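Local coordinates for protein putative Nitroreductase (Anabaena variabilis ATCC 29413, PDB 3EO7) that binds flavin mononucleotide and, as a member of the nitroreductase family, is probably an FMN-dependent oxidoreductase, at residues I202-P207 against D239-Q244; G391-C396 against L406-F411. All blocks are in the same frame, centred on the assembly; numbering follows the deposited sequence.

Interaction 1 of 2, residues I202-P207 against D239-Q244; sequences ITDYRP and DLLDIQ
Leu240 shows how a strand can be held at its very end by one backbone bond and one branched side chain. Leu240 N donates to Asp204 O at 2.8 Å, the N-H...O angle bent to 141° and the donor arriving from above the carbonyl plane rather than along a lone pair. CB of Leu240 then lies against the same oxygen, 3.3 Å from Asp204 O. With CG anti to the carbonyl carbon (chi1 -61°), the side chain carries on along the opposing backbone: CG still touches Asp204 O, CD1 sits 3.9 Å from Tyr205 O, and CD2 ends against CB of Arg206. Beyond that CB the arginine chain leads away, extended as far as NE, and its guanidinium forms salt bridges with Asp369 and Asp373.

This is the edge of the seven-stranded antiparallel sheet. Strand 205-207 is its outermost strand at this end and pairs with the end of 229-239, Tyr205 and Asp239 forming a non-hydrogen-bonded pair. Just before it, Asp204, with positive phi, is the C-prime residue of the Schellman motif that ends helix 181-202.

On the sheet face bearing Tyr205 and Asp239, ring atom CE1 of Tyr205 approaches Asp239 CA obliquely at 3.7 Å, while Tyr205 OH is hydrogen-bonded to NE1 of Trp70. Asp239 also opens a type I turn; its OD1 accepts Leu241 N in an Asx turn and salt-bridges Arg73 of helix 66-82. The turn brings Leu241 back across Asp204, the two side chains crossing obliquely with CD2 of Leu241 3.8 Å from CB of Asp204.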
loop_
_atom_site.group_PDB
_atom_site.type_symbol
_atom_site.label_atom_id
_atom_site.label_comp_id
_atom_site.label_asym_id
_atom_site.label_seq_id
_atom_site.Cartn_x
_atom_site.Cartn_y
_atom_site.Cartn_z
ATOM N N ILE A 202 -4.099 11.237 12.733
ATOM C CA ILE A 202 -4.494 11.014 14.138
ATOM C C ILE A 202 -3.557 11.747 15.094
ATOM O O ILE A 202 -4.001 12.265 16.123
ATOM C CB ILE A 202 -4.557 9.483 14.481
ATOM C CG1 ILE A 202 -5.746 8.814 13.757
ATOM C CG2 ILE A 202 -4.691 9.235 16.005
ATOM C CD1 ILE A 202 -5.659 7.280 13.691
ATOM N N THR A 203 -2.285 11.839 14.719
ATOM C CA THR A 203 -1.234 12.434 15.535
ATOM C C THR A 203 -0.739 13.823 15.044
ATOM O O THR A 203 0.332 14.285 15.428
ATOM C CB THR A 203 -0.064 11.458 15.697
ATOM O OG1 THR A 203 0.412 11.067 14.420
ATOM C CG2 THR A 203 -0.492 10.197 16.509
ATOM N N ASP A 204 -1.555 14.495 14.246
ATOM C CA ASP A 204 -1.250 15.836 13.731
ATOM C C ASP A 204 0.048 15.941 12.937
ATOM O O ASP A 204 0.789 16.918 13.046
ATOM C CB ASP A 204 -1.307 16.880 14.851
ATOM C CG ASP A 204 -2.663 16.992 15.453
ATOM O OD1 ASP A 204 -3.639 17.168 14.707
ATOM O OD2 ASP A 204 -2.740 16.914 16.680
ATOM N N TYR A 205 0.304 14.897 12.166
ATOM C CA TYR A 205 1.435 14.828 11.235
ATOM C C TYR A 205 0.869 14.672 9.833
ATOM O O TYR A 205 -0.294 14.259 9.655
ATOM C CB TYR A 205 2.338 13.631 11.531
ATOM C CG TYR A 205 3.447 13.928 12.501
ATOM C CD1 TYR A 205 4.593 14.565 12.055
ATOM C CD2 TYR A 205 3.357 13.608 13.836
ATOM C CE1 TYR A 205 5.623 14.866 12.896
ATOM C CE2 TYR A 205 4.415 13.905 14.705
ATOM C CZ TYR A 205 5.538 14.533 14.210
ATOM O OH TYR A 205 6.615 14.869 15.000
ATOM N N ARG A 206 1.678 15.052 8.850
ATOM C CA ARG A 206 1.371 14.790 7.440
ATOM C C ARG A 206 2.639 14.224 6.794
ATOM O O ARG A 206 3.701 14.866 6.799
ATOM C CB ARG A 206 0.923 16.011 6.659
ATOM C CG ARG A 206 0.533 15.612 5.216
ATOM C CD ARG A 206 0.310 16.790 4.338
ATOM N NE ARG A 206 -0.380 16.382 3.115
ATOM C CZ ARG A 206 0.198 15.908 2.018
ATOM N NH1 ARG A 206 1.516 15.744 1.926
ATOM N NH2 ARG A 206 -0.573 15.589 0.993
ATOM N N PRO A 207 2.539 13.026 6.223
ATOM C CA PRO A 207 3.700 12.497 5.516
ATOM C C PRO A 207 3.719 13.092 4.105
ATOM O O PRO A 207 2.660 13.382 3.552
ATOM C CB PRO A 207 3.407 10.983 5.438
ATOM C CG PRO A 207 1.922 10.864 5.536
ATOM C CD PRO A 207 1.388 12.110 6.196
ATOM N N ASP A 239 5.147 18.078 10.994
ATOM C CA ASP A 239 4.417 18.293 12.222
ATOM C C ASP A 239 3.429 19.440 12.009
ATOM O O ASP A 239 3.818 20.608 11.969
ATOM C CB ASP A 239 5.395 18.646 13.322
ATOM C CG ASP A 239 4.730 18.812 14.668
ATOM O OD1 ASP A 239 3.487 18.886 14.734
ATOM O OD2 ASP A 239 5.480 18.904 15.662
ATOM N N LEU A 240 2.163 19.100 11.859
ATOM C CA LEU A 240 1.145 20.093 11.587
ATOM C C LEU A 240 0.887 21.061 12.755
ATOM O O LEU A 240 0.223 22.093 12.585
ATOM C CB LEU A 240 -0.150 19.417 11.109
ATOM C CG LEU A 240 -0.060 18.595 9.825
ATOM C CD1 LEU A 240 -1.414 17.979 9.550
ATOM C CD2 LEU A 240 0.451 19.413 8.603
ATOM N N LEU A 241 1.432 20.767 13.924
ATOM C CA LEU A 241 1.325 21.696 15.047
ATOM C C LEU A 241 2.377 22.811 14.917
ATOM O O LEU A 241 2.343 23.788 15.654
ATOM C CB LEU A 241 1.462 20.958 16.363
ATOM C CG LEU A 241 0.413 19.855 16.545
ATOM C CD1 LEU A 241 0.617 19.257 17.921
ATOM C CD2 LEU A 241 -0.995 20.375 16.338
ATOM N N ASP A 242 3.307 22.657 13.973
ATOM C CA ASP A 242 4.305 23.688 13.654
ATOM C C ASP A 242 3.817 24.355 12.363
ATOM O O ASP A 242 3.790 23.725 11.310
ATOM C CB ASP A 242 5.677 23.039 13.483
ATOM C CG ASP A 242 6.797 24.008 13.099
ATOM O OD1 ASP A 242 6.545 25.197 12.835
ATOM O OD2 ASP A 242 7.964 23.539 13.073
ATOM N N ILE A 243 3.426 25.621 12.461
ATOM C CA ILE A 243 2.928 26.381 11.324
ATOM C C ILE A 243 3.877 26.249 10.145
ATOM O O ILE A 243 3.463 26.133 9.003
ATOM C CB ILE A 243 2.789 27.897 11.664
ATOM C CG1 ILE A 243 1.738 28.127 12.769
ATOM C CG2 ILE A 243 2.425 28.667 10.413
ATOM C CD1 ILE A 243 1.709 29.520 13.369
ATOM N N GLN A 244 5.175 26.240 10.429
ATOM C CA GLN A 244 6.185 26.170 9.361
ATOM C C GLN A 244 6.276 24.826 8.614
ATOM O O GLN A 244 6.886 24.744 7.544
ATOM C CB GLN A 244 7.540 26.549 9.941
ATOM C CG GLN A 244 7.537 27.994 10.414
ATOM C CD GLN A 244 7.412 28.933 9.238
ATOM O OE1 GLN A 244 8.228 28.864 8.327
ATOM N NE2 GLN A 244 6.406 29.811 9.240
#

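Interaction 2 of 2, residues G391-C396 against L406-F411. With ACT (acetate ion), chain O; PGR (R-1,2-propanediol), chain S; ACT (acetate ion), chain P.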
loop_
_atom_site.group_PDB
_atom_site.type_symbol
_atom_site.label_atom_id
_atom_site.label_comp_id
_atom_site.label_asym_id
_atom_site.label_seq_id
_atom_site.Cartn_x
_atom_site.Cartn_y
_atom_site.Cartn_z
ATOM N N GLY A 391 -30.080 -3.080 -4.471
ATOM C CA GLY A 391 -30.351 -1.904 -5.261
ATOM C C GLY A 391 -29.444 -1.703 -6.446
ATOM O O GLY A 391 -29.581 -0.698 -7.163
ATOM N N LEU A 392 -28.511 -2.626 -6.671
ATOM C CA LEU A 392 -27.632 -2.535 -7.810
ATOM C C LEU A 392 -27.709 -3.858 -8.578
ATOM O O LEU A 392 -27.590 -4.942 -7.984
ATOM C CB LEU A 392 -26.195 -2.263 -7.327
ATOM C CG LEU A 392 -25.158 -1.615 -8.203
ATOM C CD1 LEU A 392 -25.702 -0.295 -8.764
ATOM C CD2 LEU A 392 -23.882 -1.396 -7.384
ATOM N N GLU A 393 -27.944 -3.788 -9.890
ATOM C CA GLU A 393 -27.926 -4.990 -10.705
ATOM C C GLU A 393 -26.540 -5.671 -10.640
ATOM O O GLU A 393 -25.503 -5.004 -10.698
ATOM C CB GLU A 393 -28.241 -4.652 -12.160
ATOM C CG GLU A 393 -29.666 -4.224 -12.378
ATOM C CD GLU A 393 -29.962 -3.897 -13.813
ATOM O OE1 GLU A 393 -29.024 -3.876 -14.639
ATOM O OE2 GLU A 393 -31.144 -3.648 -14.123
ATOM N N ALA A 394 -26.536 -7.004 -10.617
ATOM C CA ALA A 394 -25.283 -7.741 -10.654
ATOM C C ALA A 394 -24.661 -7.571 -12.036
ATOM O O ALA A 394 -25.345 -7.673 -13.072
ATOM C CB ALA A 394 -25.516 -9.235 -10.347
ATOM N N GLY A 395 -23.371 -7.268 -12.030
ATOM C CA GLY A 395 -22.610 -7.097 -13.261
ATOM C C GLY A 395 -21.277 -6.454 -12.976
ATOM O O GLY A 395 -20.751 -6.534 -11.876
ATOM N N CYS A 396 -20.734 -5.804 -13.994
ATOM C CA CYS A 396 -19.463 -5.133 -13.885
ATOM C C CYS A 396 -19.676 -3.673 -14.189
ATOM O O CYS A 396 -20.367 -3.314 -15.150
ATOM C CB CYS A 396 -18.435 -5.709 -14.832
ATOM S SG CYS A 396 -16.795 -4.929 -14.541
ATOM N N LEU A 406 -20.947 5.015 -11.160
ATOM C CA LEU A 406 -20.717 3.663 -11.624
ATOM C C LEU A 406 -21.328 3.644 -13.033
ATOM O O LEU A 406 -22.408 4.188 -13.256
ATOM C CB LEU A 406 -21.410 2.611 -10.777
ATOM C CG LEU A 406 -20.872 2.439 -9.357
ATOM C CD1 LEU A 406 -21.806 1.585 -8.476
ATOM C CD2 LEU A 406 -19.457 1.866 -9.422
ATOM N N ARG A 407 -20.598 3.083 -13.986
ATOM C CA ARG A 407 -21.087 2.968 -15.374
ATOM C C ARG A 407 -21.120 1.469 -15.682
ATOM O O ARG A 407 -20.085 0.815 -15.598
ATOM C CB ARG A 407 -20.177 3.756 -16.302
ATOM C CG ARG A 407 -20.107 5.220 -15.860
ATOM C CD ARG A 407 -19.202 6.089 -16.660
ATOM N NE ARG A 407 -19.240 7.460 -16.145
ATOM C CZ ARG A 407 -18.321 8.396 -16.372
ATOM N NH1 ARG A 407 -17.228 8.124 -17.060
ATOM N NH2 ARG A 407 -18.486 9.614 -15.866
ATOM N N GLN A 408 -22.316 0.925 -15.930
ATOM C CA GLN A 408 -22.488 -0.536 -16.140
ATOM C C GLN A 408 -21.951 -0.942 -17.501
ATOM O O GLN A 408 -22.396 -0.437 -18.528
ATOM C CB GLN A 408 -23.950 -0.941 -16.039
ATOM C CG GLN A 408 -24.193 -2.437 -15.973
ATOM C CD GLN A 408 -25.651 -2.755 -15.952
ATOM O OE1 GLN A 408 -26.312 -2.754 -16.998
ATOM N NE2 GLN A 408 -26.179 -3.053 -14.762
ATOM N N ILE A 409 -20.979 -1.836 -17.483
ATOM C CA ILE A 409 -20.359 -2.326 -18.713
ATOM C C ILE A 409 -20.726 -3.780 -19.015
ATOM O O ILE A 409 -20.565 -4.203 -20.136
ATOM C CB ILE A 409 -18.872 -2.044 -18.783
ATOM C CG1 ILE A 409 -18.083 -2.818 -17.732
ATOM C CG2 ILE A 409 -18.625 -0.491 -18.745
ATOM C CD1 ILE A 409 -16.534 -2.584 -17.857
ATOM N N ARG A 410 -21.206 -4.532 -18.015
ATOM C CA ARG A 410 -21.718 -5.875 -18.235
ATOM C C ARG A 410 -22.831 -6.146 -17.210
ATOM O O ARG A 410 -22.770 -5.664 -16.068
ATOM C CB ARG A 410 -20.670 -6.968 -18.099
ATOM C CG ARG A 410 -19.550 -6.990 -19.109
ATOM C CD ARG A 410 -19.968 -7.293 -20.535
ATOM N NE ARG A 410 -18.795 -7.390 -21.418
ATOM C CZ ARG A 410 -18.160 -6.340 -21.942
ATOM N NH1 ARG A 410 -18.563 -5.092 -21.727
ATOM N NH2 ARG A 410 -17.104 -6.540 -22.712
ATOM N N PHE A 411 -23.793 -6.951 -17.643
ATOM C CA PHE A 411 -24.923 -7.373 -16.850
ATOM C C PHE A 411 -24.870 -8.898 -16.775
ATOM O O PHE A 411 -25.153 -9.590 -17.763
ATOM C CB PHE A 411 -26.234 -6.886 -17.454
ATOM C CG PHE A 411 -27.449 -7.409 -16.770
ATOM C CD1 PHE A 411 -27.687 -7.084 -15.441
ATOM C CD2 PHE A 411 -28.348 -8.258 -17.421
ATOM C CE1 PHE A 411 -28.779 -7.560 -14.801
ATOM C CE2 PHE A 411 -29.456 -8.731 -16.766
ATOM C CZ PHE A 411 -29.679 -8.380 -15.470
HETATM C C ACT O . -29.128 -0.524 -10.699
HETATM O O ACT O . -29.785 -1.416 -10.118
HETATM O OXT ACT O . -29.422 0.651 -10.339
HETATM C CH3 ACT O . -28.074 -0.886 -11.714
HETATM C C1 PGR S . -25.125 -0.749 -20.718
HETATM C C2 PGR S . -25.384 -2.257 -20.587
HETATM C C3 PGR S . -24.086 -2.988 -20.212
HETATM O O1 PGR S . -24.873 -0.113 -19.465
HETATM O O2 PGR S . -26.462 -2.606 -19.704
HETATM C C ACT P . -15.211 -3.436 -23.419
HETATM O O ACT P . -15.948 -2.954 -22.485
HETATM O OXT ACT P . -15.627 -4.433 -24.083
HETATM C CH3 ACT P . -13.858 -2.905 -23.773
#
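Glu393 and Gln408 illustrate how two extended polar side chains can join tip to tip while crossing at about a right angle. Their carboxylate and amide planes are 21° apart. Glu393 OE1 lies almost in the amide plane of Gln408, so the N-H of NE2 can meet its anti lone pair nearly head-on (175°), with Gln408 NE2 3.0 Å from Glu393 OE1. The other amide atom, Gln408 OE1, accepts from a propanediol molecule, probably from the crystallisation liquor, and NE2 also bonds to Tyr397 OH, which helps fix the rotation of the amide. Phe411, its CG anti to the backbone N, lays its ring obliquely beside the carboxylate, the two planes turned by 50°, and brings CD1 to 3.4 Å from Ala394 O.

Two further pairs are apolar. CD2 of Leu392 meets CD1 of Leu406 at 3.8 Å, the chains crossing at about a right angle next to Phe347 of helix 347-358. Cys396 SG, anti to its own N, lies 4.0 Å from CG1 of Ile409, which occupies the crowded position between N and carbonyl carbon. Gly395, without a side chain, lets the strands close to 4.3 Å between its CA and Phe411 CA, and its CA makes a CA-H...O contact with Arg410 O at 3.2 Å.

Cys396 N donates to that same Arg410 O, while Cys396 O is gripped twice, by Ile409 N at 2.8 Å and Arg410 N at 3.2 Å. Two residues thus face one: a classic beta bulge in the antiparallel hairpin of strands 395-400 and 405-411.

How the interactions relate
The two contacts show the same principle, antiparallel pairing near a strand end, in two separate sheets. Interaction 1 is in the antiparallel sheet containing strands 205-207 and 229-239, interaction 2 in the mixed sheet containing strands 395-400 and 405-411. They follow one another along the chain and do not touch: their centres are about 42 Å apart and their nearest atoms about 25 Å. Each is peripheral, with its centre about 22 Å (interaction 1) or about 27 Å (interaction 2) from the centre of the chain. Both lie away from the FMN site, whose pocket draws residues from the two family regions, among them Ser102, Arg334 and Gln425.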